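Long-range contacts in putative uncharacterized protein (Pseudomonas phage 201phi2-1, PDB 3R4V), which belongs to the phage tubulin-like proteins and holds guanosine-5'-diphosphate in a pocket: residues P2-L7 against V179-G184; I213-K218 against V260-I265; A226-S231 against P245-V250; S231-P236 against Q264-I269. One frame throughout, in Å; residues are numbered along the deposited sequence.

Interaction 1. Residues P2-L7 against V179-G184; sequences PVKVCL and VNQNHG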
# COMPACT_ATOMS: atom_id res chain seq x y z
N PRO A 2 -4.26 -10.59 21.26
CA PRO A 2 -4.11 -9.81 20.03
C PRO A 2 -5.26 -8.82 19.86
O PRO A 2 -6.38 -9.12 20.27
CB PRO A 2 -4.19 -10.87 18.92
CG PRO A 2 -3.97 -12.18 19.60
CD PRO A 2 -4.53 -12.01 20.97
N VAL A 3 -4.98 -7.66 19.28
CA VAL A 3 -6.03 -6.69 18.96
C VAL A 3 -6.72 -7.12 17.66
O VAL A 3 -6.23 -8.01 16.98
CB VAL A 3 -5.45 -5.27 18.80
CG1 VAL A 3 -4.94 -4.76 20.14
CG2 VAL A 3 -4.34 -5.26 17.76
N LYS A 4 -7.86 -6.51 17.34
CA LYS A 4 -8.61 -6.88 16.15
C LYS A 4 -7.83 -6.52 14.88
O LYS A 4 -7.74 -7.30 13.94
CB LYS A 4 -9.98 -6.18 16.11
CG LYS A 4 -10.98 -6.64 17.15
CD LYS A 4 -12.36 -6.06 16.84
CE LYS A 4 -13.30 -6.10 18.04
NZ LYS A 4 -13.57 -7.49 18.51
N VAL A 5 -7.28 -5.31 14.87
CA VAL A 5 -6.55 -4.84 13.70
C VAL A 5 -5.52 -3.81 14.12
O VAL A 5 -5.76 -2.98 15.01
CB VAL A 5 -7.51 -4.22 12.64
CG1 VAL A 5 -8.21 -3.00 13.20
CG2 VAL A 5 -6.77 -3.86 11.36
N CYS A 6 -4.35 -3.91 13.49
CA CYS A 6 -3.31 -2.93 13.67
C CYS A 6 -3.05 -2.24 12.32
O CYS A 6 -2.86 -2.90 11.30
CB CYS A 6 -2.05 -3.63 14.19
SG CYS A 6 -0.61 -2.59 14.26
N LEU A 7 -3.07 -0.91 12.33
CA LEU A 7 -2.86 -0.14 11.11
C LEU A 7 -1.46 0.47 11.11
O LEU A 7 -1.07 1.17 12.05
CB LEU A 7 -3.91 0.96 10.97
CG LEU A 7 -5.35 0.48 10.88
CD1 LEU A 7 -5.96 0.37 12.27
CD2 LEU A 7 -6.17 1.42 10.03
N VAL A 179 -13.04 -6.44 9.20
CA VAL A 179 -12.34 -7.28 10.17
C VAL A 179 -12.71 -6.97 11.63
O VAL A 179 -12.00 -7.35 12.56
CB VAL A 179 -10.79 -7.24 9.93
CG1 VAL A 179 -10.50 -7.57 8.47
CG2 VAL A 179 -10.24 -5.86 10.25
N ASN A 180 -13.85 -6.31 11.84
CA ASN A 180 -14.29 -5.96 13.20
C ASN A 180 -14.92 -7.12 14.01
O ASN A 180 -15.29 -6.94 15.17
CB ASN A 180 -15.20 -4.72 13.19
CG ASN A 180 -16.68 -5.05 12.90
OD1 ASN A 180 -17.06 -6.20 12.68
ND2 ASN A 180 -17.51 -4.01 12.92
N GLN A 181 -15.02 -8.29 13.39
CA GLN A 181 -15.39 -9.54 14.06
C GLN A 181 -16.82 -9.55 14.60
O GLN A 181 -17.17 -10.37 15.44
CB GLN A 181 -14.38 -9.88 15.17
CG GLN A 181 -12.94 -10.04 14.66
CD GLN A 181 -11.96 -10.47 15.74
OE1 GLN A 181 -12.34 -11.00 16.78
NE2 GLN A 181 -10.67 -10.24 15.49
N ASN A 182 -17.64 -8.64 14.09
CA ASN A 182 -19.00 -8.46 14.57
C ASN A 182 -20.07 -8.89 13.56
O ASN A 182 -21.26 -8.64 13.74
CB ASN A 182 -19.21 -7.01 15.00
CG ASN A 182 -20.58 -6.76 15.61
OD1 ASN A 182 -20.95 -7.37 16.61
ND2 ASN A 182 -21.34 -5.85 15.00
N HIS A 183 -19.64 -9.56 12.49
CA HIS A 183 -20.56 -9.96 11.43
C HIS A 183 -20.99 -11.42 11.56
O HIS A 183 -20.19 -12.29 11.91
CB HIS A 183 -19.93 -9.74 10.06
CG HIS A 183 -19.27 -8.40 9.93
ND1 HIS A 183 -19.91 -7.23 10.26
CD2 HIS A 183 -18.02 -8.06 9.52
CE1 HIS A 183 -19.08 -6.21 10.05
NE2 HIS A 183 -17.94 -6.69 9.60
N GLY A 184 -22.26 -11.69 11.28
CA GLY A 184 -22.75 -13.05 11.30
C GLY A 184 -22.05 -13.89 10.24
O GLY A 184 -21.80 -13.41 9.13
O HOH W 1 -9.79 -8.84 13.16

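Interaction 2. Residues I213-K218 against V260-I265; sequences IETTRK and VTDDQI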
# COMPACT_ATOMS: atom_id res chain seq x y z
N ILE A 213 -12.32 -3.06 -3.81
CA ILE A 213 -13.35 -2.87 -2.79
C ILE A 213 -14.55 -2.20 -3.44
O ILE A 213 -14.49 -1.02 -3.80
CB ILE A 213 -12.82 -2.01 -1.60
CG1 ILE A 213 -11.59 -2.67 -0.96
CG2 ILE A 213 -13.94 -1.81 -0.57
CD1 ILE A 213 -10.83 -1.75 -0.00
N GLU A 214 -15.63 -2.96 -3.62
CA GLU A 214 -16.74 -2.49 -4.43
C GLU A 214 -18.01 -2.50 -3.61
O GLU A 214 -18.14 -3.31 -2.69
CB GLU A 214 -16.93 -3.40 -5.65
CG GLU A 214 -15.66 -3.64 -6.44
CD GLU A 214 -15.11 -2.38 -7.05
OE1 GLU A 214 -15.88 -1.40 -7.21
OE2 GLU A 214 -13.90 -2.36 -7.36
N THR A 215 -18.95 -1.62 -3.95
CA THR A 215 -20.19 -1.55 -3.20
C THR A 215 -21.41 -1.99 -3.99
O THR A 215 -22.55 -1.76 -3.56
CB THR A 215 -20.42 -0.13 -2.67
OG1 THR A 215 -20.38 0.79 -3.76
CG2 THR A 215 -19.36 0.23 -1.66
N THR A 216 -21.19 -2.61 -5.15
CA THR A 216 -22.29 -3.22 -5.91
C THR A 216 -21.90 -4.61 -6.40
O THR A 216 -20.72 -4.93 -6.52
CB THR A 216 -22.67 -2.42 -7.17
OG1 THR A 216 -21.53 -2.36 -8.04
CG2 THR A 216 -23.15 -1.01 -6.82
N ARG A 217 -22.90 -5.42 -6.70
CA ARG A 217 -22.64 -6.73 -7.28
C ARG A 217 -21.99 -6.54 -8.65
O ARG A 217 -21.03 -7.22 -8.98
CB ARG A 217 -23.92 -7.55 -7.39
CG ARG A 217 -23.77 -8.84 -8.18
CD ARG A 217 -25.11 -9.54 -8.36
NE ARG A 217 -25.04 -10.58 -9.38
CZ ARG A 217 -26.04 -11.38 -9.70
NH1 ARG A 217 -27.21 -11.27 -9.08
NH2 ARG A 217 -25.88 -12.30 -10.64
N LYS A 218 -22.52 -5.60 -9.42
CA LYS A 218 -22.10 -5.37 -10.80
C LYS A 218 -20.61 -5.05 -10.91
O LYS A 218 -19.90 -5.62 -11.73
CB LYS A 218 -22.91 -4.23 -11.43
CG LYS A 218 -22.93 -4.22 -12.95
CD LYS A 218 -23.94 -5.23 -13.48
CE LYS A 218 -24.08 -5.12 -14.99
NZ LYS A 218 -22.81 -5.41 -15.71
N VAL A 260 -21.33 0.61 9.93
CA VAL A 260 -21.85 0.12 8.67
C VAL A 260 -22.26 1.28 7.76
O VAL A 260 -23.28 1.94 7.98
CB VAL A 260 -23.02 -0.87 8.87
CG1 VAL A 260 -23.69 -1.19 7.55
CG2 VAL A 260 -22.50 -2.13 9.54
N THR A 261 -21.44 1.52 6.75
CA THR A 261 -21.56 2.70 5.89
C THR A 261 -22.35 2.43 4.61
O THR A 261 -22.93 3.35 4.03
CB THR A 261 -20.17 3.24 5.50
OG1 THR A 261 -19.34 2.15 5.04
CG2 THR A 261 -19.49 3.89 6.70
N ASP A 262 -22.37 1.17 4.18
CA ASP A 262 -22.97 0.77 2.91
C ASP A 262 -23.78 -0.51 3.09
O ASP A 262 -23.50 -1.30 3.99
CB ASP A 262 -21.89 0.53 1.86
CG ASP A 262 -20.91 1.67 1.75
OD1 ASP A 262 -20.01 1.77 2.61
OD2 ASP A 262 -21.03 2.46 0.80
N ASP A 263 -24.75 -0.73 2.21
CA ASP A 263 -25.63 -1.88 2.29
C ASP A 263 -24.96 -3.20 1.89
O ASP A 263 -25.33 -4.27 2.37
CB ASP A 263 -26.87 -1.64 1.42
CG ASP A 263 -27.93 -2.71 1.60
OD1 ASP A 263 -28.69 -2.63 2.60
OD2 ASP A 263 -28.02 -3.61 0.75
N GLN A 264 -23.97 -3.12 1.01
CA GLN A 264 -23.17 -4.30 0.68
C GLN A 264 -21.79 -3.86 0.25
O GLN A 264 -21.63 -2.80 -0.38
CB GLN A 264 -23.84 -5.17 -0.38
CG GLN A 264 -23.93 -4.54 -1.75
CD GLN A 264 -24.77 -5.38 -2.71
OE1 GLN A 264 -25.99 -5.45 -2.58
NE2 GLN A 264 -24.11 -6.02 -3.66
N ILE A 265 -20.78 -4.65 0.62
CA ILE A 265 -19.39 -4.34 0.29
C ILE A 265 -18.73 -5.64 -0.12
O ILE A 265 -18.88 -6.65 0.58
CB ILE A 265 -18.61 -3.73 1.50
CG1 ILE A 265 -19.43 -2.63 2.19
CG2 ILE A 265 -17.24 -3.19 1.05
CD1 ILE A 265 -18.85 -2.17 3.51
O HOH W 2 -23.91 -0.78 -1.29

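Interaction 3. Residues A226-S231 against P245-V250; sequences AISQLS and PIYRKV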
# COMPACT_ATOMS: atom_id res chain seq x y z
N ALA A 226 -11.22 -13.21 -10.83
CA ALA A 226 -11.23 -13.09 -9.38
C ALA A 226 -10.70 -14.37 -8.77
O ALA A 226 -11.09 -15.47 -9.17
CB ALA A 226 -12.64 -12.79 -8.89
N ILE A 227 -9.82 -14.24 -7.78
CA ILE A 227 -9.29 -15.40 -7.06
C ILE A 227 -10.04 -15.69 -5.76
O ILE A 227 -10.41 -16.83 -5.49
CB ILE A 227 -7.81 -15.19 -6.70
CG1 ILE A 227 -7.00 -14.88 -7.96
CG2 ILE A 227 -7.25 -16.40 -5.92
CD1 ILE A 227 -5.59 -14.34 -7.66
N SER A 228 -10.24 -14.66 -4.95
CA SER A 228 -10.74 -14.85 -3.60
C SER A 228 -11.64 -13.68 -3.22
O SER A 228 -11.25 -12.52 -3.35
CB SER A 228 -9.55 -14.97 -2.63
OG SER A 228 -9.95 -15.27 -1.32
N GLN A 229 -12.84 -13.97 -2.72
CA GLN A 229 -13.89 -12.97 -2.63
C GLN A 229 -14.51 -13.01 -1.24
O GLN A 229 -14.79 -14.08 -0.72
CB GLN A 229 -14.95 -13.35 -3.65
CG GLN A 229 -15.87 -12.26 -4.15
CD GLN A 229 -16.57 -12.73 -5.42
OE1 GLN A 229 -15.97 -12.72 -6.50
NE2 GLN A 229 -17.81 -13.19 -5.28
N LEU A 230 -14.72 -11.84 -0.64
CA LEU A 230 -15.47 -11.74 0.61
C LEU A 230 -16.57 -10.70 0.43
O LEU A 230 -16.28 -9.59 0.01
CB LEU A 230 -14.53 -11.33 1.74
CG LEU A 230 -14.65 -12.03 3.08
CD1 LEU A 230 -13.32 -11.99 3.82
CD2 LEU A 230 -15.75 -11.39 3.91
N SER A 231 -17.82 -11.07 0.72
CA SER A 231 -18.94 -10.14 0.58
C SER A 231 -19.63 -9.88 1.92
O SER A 231 -19.88 -10.81 2.68
CB SER A 231 -19.97 -10.69 -0.42
OG SER A 231 -19.41 -10.74 -1.73
N PRO A 245 -14.86 -16.88 -8.36
CA PRO A 245 -13.64 -16.98 -7.56
C PRO A 245 -13.41 -18.41 -7.08
O PRO A 245 -14.34 -19.21 -7.03
CB PRO A 245 -13.92 -16.08 -6.37
CG PRO A 245 -15.40 -16.13 -6.22
CD PRO A 245 -15.94 -16.20 -7.62
N ILE A 246 -12.16 -18.70 -6.73
CA ILE A 246 -11.77 -19.98 -6.16
C ILE A 246 -12.23 -20.08 -4.71
O ILE A 246 -12.57 -21.16 -4.23
CB ILE A 246 -10.25 -20.15 -6.19
CG1 ILE A 246 -9.75 -20.21 -7.63
CG2 ILE A 246 -9.83 -21.38 -5.40
CD1 ILE A 246 -10.46 -21.25 -8.47
N TYR A 247 -12.22 -18.95 -4.02
CA TYR A 247 -12.63 -18.91 -2.62
C TYR A 247 -13.66 -17.81 -2.47
O TYR A 247 -13.50 -16.73 -3.00
CB TYR A 247 -11.41 -18.64 -1.72
CG TYR A 247 -11.76 -18.45 -0.25
CD1 TYR A 247 -11.71 -19.51 0.64
CD2 TYR A 247 -12.11 -17.19 0.23
CE1 TYR A 247 -12.02 -19.34 1.98
CE2 TYR A 247 -12.43 -17.01 1.57
CZ TYR A 247 -12.38 -18.08 2.44
OH TYR A 247 -12.69 -17.90 3.77
N ARG A 248 -14.74 -18.10 -1.74
CA ARG A 248 -15.83 -17.15 -1.56
C ARG A 248 -16.40 -17.27 -0.15
O ARG A 248 -16.64 -18.39 0.31
CB ARG A 248 -16.92 -17.47 -2.59
CG ARG A 248 -18.31 -16.94 -2.27
CD ARG A 248 -19.40 -17.81 -2.89
NE ARG A 248 -19.18 -18.07 -4.32
CZ ARG A 248 -19.50 -17.22 -5.29
NH1 ARG A 248 -20.03 -16.05 -4.99
NH2 ARG A 248 -19.27 -17.54 -6.56
N LYS A 249 -16.63 -16.14 0.52
CA LYS A 249 -17.28 -16.13 1.83
C LYS A 249 -18.19 -14.92 1.98
O LYS A 249 -17.96 -13.87 1.38
CB LYS A 249 -16.25 -16.11 2.97
CG LYS A 249 -15.78 -17.47 3.41
CD LYS A 249 -16.82 -18.18 4.26
CE LYS A 249 -16.52 -19.68 4.32
NZ LYS A 249 -15.06 -19.94 4.53
N VAL A 250 -19.22 -15.07 2.80
CA VAL A 250 -20.17 -13.99 3.05
C VAL A 250 -20.35 -13.72 4.54
O VAL A 250 -20.39 -14.65 5.35
CB VAL A 250 -21.54 -14.31 2.41
CG1 VAL A 250 -22.59 -13.26 2.81
CG2 VAL A 250 -21.40 -14.38 0.90

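Interaction 4. Residues S231-P236 against Q264-I269; sequences SLYLDP and QIHFVI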
# COMPACT_ATOMS: atom_id res chain seq x y z
N SER A 231 -17.82 -11.07 0.72
CA SER A 231 -18.94 -10.14 0.58
C SER A 231 -19.63 -9.88 1.92
O SER A 231 -19.88 -10.81 2.68
CB SER A 231 -19.97 -10.69 -0.42
OG SER A 231 -19.41 -10.74 -1.73
N LEU A 232 -19.92 -8.61 2.21
CA LEU A 232 -20.71 -8.25 3.37
C LEU A 232 -22.07 -7.73 2.93
O LEU A 232 -22.16 -6.93 2.01
CB LEU A 232 -20.01 -7.17 4.20
CG LEU A 232 -18.66 -7.57 4.81
CD1 LEU A 232 -18.06 -6.41 5.58
CD2 LEU A 232 -18.83 -8.80 5.70
N TYR A 233 -23.13 -8.19 3.59
CA TYR A 233 -24.48 -7.73 3.27
C TYR A 233 -25.21 -7.28 4.52
O TYR A 233 -25.18 -7.96 5.54
CB TYR A 233 -25.30 -8.86 2.63
CG TYR A 233 -24.86 -9.31 1.25
CD1 TYR A 233 -25.27 -8.63 0.11
CD2 TYR A 233 -24.05 -10.43 1.08
CE1 TYR A 233 -24.90 -9.05 -1.15
CE2 TYR A 233 -23.67 -10.86 -0.18
CZ TYR A 233 -24.10 -10.16 -1.29
OH TYR A 233 -23.72 -10.57 -2.55
N LEU A 234 -25.89 -6.14 4.44
CA LEU A 234 -26.76 -5.69 5.52
C LEU A 234 -28.13 -6.36 5.40
O LEU A 234 -28.73 -6.76 6.39
CB LEU A 234 -26.91 -4.17 5.50
CG LEU A 234 -27.79 -3.54 6.58
CD1 LEU A 234 -27.37 -4.01 7.96
CD2 LEU A 234 -27.71 -2.03 6.49
N ASP A 235 -28.62 -6.46 4.16
CA ASP A 235 -29.88 -7.12 3.87
C ASP A 235 -29.55 -8.52 3.38
O ASP A 235 -29.12 -8.69 2.24
CB ASP A 235 -30.64 -6.35 2.79
CG ASP A 235 -32.03 -6.90 2.52
OD1 ASP A 235 -32.33 -8.04 2.93
OD2 ASP A 235 -32.83 -6.19 1.88
N PRO A 236 -29.75 -9.54 4.24
CA PRO A 236 -29.37 -10.90 3.84
C PRO A 236 -30.21 -11.43 2.68
O PRO A 236 -29.85 -12.44 2.08
CB PRO A 236 -29.62 -11.72 5.11
CG PRO A 236 -30.60 -10.92 5.91
CD PRO A 236 -30.27 -9.48 5.61
N GLN A 264 -23.97 -3.12 1.01
CA GLN A 264 -23.17 -4.30 0.68
C GLN A 264 -21.79 -3.86 0.25
O GLN A 264 -21.63 -2.80 -0.38
CB GLN A 264 -23.84 -5.17 -0.38
CG GLN A 264 -23.93 -4.54 -1.75
CD GLN A 264 -24.77 -5.38 -2.71
OE1 GLN A 264 -25.99 -5.45 -2.58
NE2 GLN A 264 -24.11 -6.02 -3.66
N ILE A 265 -20.78 -4.65 0.62
CA ILE A 265 -19.39 -4.34 0.29
C ILE A 265 -18.73 -5.64 -0.12
O ILE A 265 -18.88 -6.65 0.58
CB ILE A 265 -18.61 -3.73 1.50
CG1 ILE A 265 -19.43 -2.63 2.19
CG2 ILE A 265 -17.24 -3.19 1.05
CD1 ILE A 265 -18.85 -2.17 3.51
N HIS A 266 -18.03 -5.64 -1.25
CA HIS A 266 -17.35 -6.82 -1.76
C HIS A 266 -15.87 -6.56 -1.84
O HIS A 266 -15.44 -5.56 -2.41
CB HIS A 266 -17.87 -7.18 -3.15
CG HIS A 266 -19.36 -7.28 -3.22
ND1 HIS A 266 -20.05 -8.42 -2.85
CD2 HIS A 266 -20.30 -6.38 -3.57
CE1 HIS A 266 -21.35 -8.22 -2.99
NE2 HIS A 266 -21.53 -6.98 -3.42
N PHE A 267 -15.08 -7.47 -1.27
CA PHE A 267 -13.63 -7.34 -1.23
C PHE A 267 -13.09 -8.44 -2.12
O PHE A 267 -13.10 -9.62 -1.74
CB PHE A 267 -13.15 -7.51 0.20
CG PHE A 267 -13.76 -6.52 1.18
CD1 PHE A 267 -15.02 -6.75 1.73
CD2 PHE A 267 -13.08 -5.37 1.53
CE1 PHE A 267 -15.57 -5.84 2.62
CE2 PHE A 267 -13.63 -4.46 2.42
CZ PHE A 267 -14.88 -4.69 2.96
N VAL A 268 -12.68 -8.08 -3.33
CA VAL A 268 -12.32 -9.08 -4.32
C VAL A 268 -10.83 -9.02 -4.61
O VAL A 268 -10.30 -7.95 -4.88
CB VAL A 268 -13.07 -8.85 -5.62
CG1 VAL A 268 -12.89 -10.05 -6.57
CG2 VAL A 268 -14.56 -8.60 -5.33
N ILE A 269 -10.17 -10.16 -4.50
CA ILE A 269 -8.73 -10.23 -4.76
C ILE A 269 -8.52 -10.90 -6.13
O ILE A 269 -9.06 -11.96 -6.39
CB ILE A 269 -8.00 -11.04 -3.65
CG1 ILE A 269 -8.20 -10.38 -2.29
CG2 ILE A 269 -6.50 -11.22 -3.98
CD1 ILE A 269 -7.64 -11.16 -1.12
O HOH W 3 -24.66 -9.18 -4.57

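Interaction 1. Residues P2-L7 against V179-G184
The flat carboxamide of Gln-181 comes up against the side chain of Lys-4, with NE2 4.0 Å from Lys-4 CG where the two chains cross obliquely. A second flat group lies within the loop: one face of the His-183 imidazole carries Asn-180 OD1, 3.1 Å above the ring plane and displaced toward its rim, and His-183 NE2 is bonded to Leu-177 O on helix 161-178. Asn-180 OD1 also accepts from Asn-182 N at 2.9 Å, closing an Asx turn. Beside this turn runs the aliphatic part of Lys-4, its CD 3.5 Å from Asn-180 O. Deeper in, Val-179 has CG1 anti to its carbonyl carbon (chi1 -53°), which gives CG2 to Val-5 CB at 4.0 Å, the two side chains meeting at about a right angle. The polar link is a water that donates to Lys-4 O and to Val-179 O, each at 2.7 Å, and accepts from Gln-181 NE2; this amide nitrogen also binds Asp-82. The approach to strand 6-10 and the loop after helix 161-178 are thus coupled at the surface of this tubulin-like protein by one three-way water, with a modest valine contact behind it, rather than by direct polar bonds.

Interaction 2. Residues I213-K218 against V260-I265
Ile-213 and Ile-265 run alongside each other in the same direction where strand 208-214 meets strand 264-270 in antiparallel fashion, among the C-terminal strands of the mixed sheet of this tubulin-like protein. Their CG2 methyls touch at 3.9 Å, and helix 161-178 covers them through Lys-174 on Ile-213 and Leu-177 on Ile-265. This is the packed, helix-covered part of the contact. Next to it the backbones meet through a reciprocal pair of CA-H...O contacts: Ile-265 CA lies 3.4 Å from Glu-214 O, and Thr-215 CA lies at the same 3.4 Å from Gln-264 O. Glu-214 O is also held by a backbone hydrogen bond from His-266.

From Thr-215 on, the regular strand pairing gives way to a looser, more polar contact. Thr-215 CG2 reaches Asp-262 OD2 at 3.7 Å, a methyl set obliquely against a carboxylate. A water fills in here, donating to Thr-215 O at 2.8 Å and accepting a longer bond from Gln-264 N. Thr-216 takes the N-cap position of helix 217-221: its side chain caps a backbone N just beyond, and OG1 is bonded to Asp-219. The exposed Arg-217 sends its guanidinium away to Glu-221.

Gln-264 spans the two regimes. Its CG sits between the backbone N and the carbonyl carbon (chi1 67°), 3.6 Å from Thr-215 O, and the extended chain continues toward the helix start. Its NE2 donates to His-266, and Gln-264 NE2 merely abuts Arg-217 N at 3.3 Å, two donors that form no bond.

Interaction 3. Residues A226-S231 against P245-V250
Gln-229 lays its amide against the ring of Pro-245, whose CG lies 3.5 Å from Gln-229 OE1. Arg-248 stands next to the glutamine on the same face of the sheet, although its side chain was modelled in two conformers and the following holds for one of them. There the guanidinium is turned almost perpendicular to the amide and Gln-229 NE2 comes to 3.6 Å from Arg-248 NH1; both are donors, and both reach Phe-242 O, the glutamine only weakly, which is consistent with their closeness. Farther along this face, Ser-231 CB packs loosely on Val-250 CG2.

The other face carries Ser-228 and Tyr-247. Both place their first side-chain atom beyond CB anti to the backbone N (chi1 -175° and 174°), which sets Ser-228 OG 3.3 Å from Tyr-247 CD2, oblique to the ring. That hydroxyl is bonded to Trp-194 O of helix 188-195, which covers this side. At the far end of the ring, Lys-249 NZ donates to Tyr-247 OH at 3.2 Å and pairs with Asp-190 of the same helix.

The backbones beneath run parallel, with bonds alternating from Gln-229 N to Tyr-247 O and onward to Ser-231 N with Lys-249 O at 2.9 Å. Ile-227 O begins the pairing by accepting twice, from Ile-246 N at 2.8 Å and from Tyr-247 N at 3.2 Å. The whole is a parallel pair forming the edge of the mixed sheet; on its inner side, toward strand 264-270, Ile-227 and Ser-228 both face Ile-269 in a classic beta bulge.

Interaction 4. Residues S231-P236 against Q264-I269
Ser-231 OG and His-266 ND1 share a hydrogen bond of 2.7 Å, the hydroxyl lying in the plane of the imidazole at its edge. His-266 CG is anti to its carbonyl carbon (chi1 -52°), which directs the ring toward strand 228-233. Two more groups gather in the ring plane. Tyr-233 OH sits 3.4 Å from His-266 CE1, and the amide of Gln-264 donates through its NE2 to His-266 NE2 at 2.8 Å, so both ring nitrogens are engaged. The imidazole turns its edge to the face of Tyr-233 in an offset edge-to-face pair, planes at 78° and centroids 5.6 Å apart.

Around this cluster, Phe-242 adds its own edge-to-face contact with His-266. A water at 2.6 Å from Tyr-233 OH lies in the phenol plane and takes a weak bond from the Gln-264 amide.

The backbones set these groups on one face. Leu-232 N reaches Ile-265 O at 2.8 Å in a nearly straight bond (177°), and Ile-265 N returns to Leu-232 O, making the central hydrogen-bonded pair. The non-hydrogen-bonded pairs on either side, Ser-231 with His-266 and Tyr-233 with Gln-264, bring the polar side chains together. On the reverse face Leu-232 CD1 packs at 3.9 Å on Phe-267 CE1. Here the antiparallel pair of strands 228-233 and 264-270 in the mixed sheet has a polar and aromatic cluster on one face and apolar side chains under helix 161-178 on the other.

How the interactions relate
Interaction 1 is at the surface, interactions 2 and 3 are partly buried and interaction 4 is buried. Interaction 1 joins a strand approach to a loop through water, and touches interaction 4, where His-183 CD2 packs on Leu-232 CD2 at 4.0 Å. Interactions 2 and 4 lie on the two flanks of strand 264-270, their centres about 6 Å apart, and share Gln-264 and Ile-265. Interaction 3 continues the sheet outward to its last strand and shares Ser-231 with interaction 4. Chemistry follows position: regular backbone pairing dominates interactions 3 and 4, while water takes over where the strand pairing ends in interaction 2.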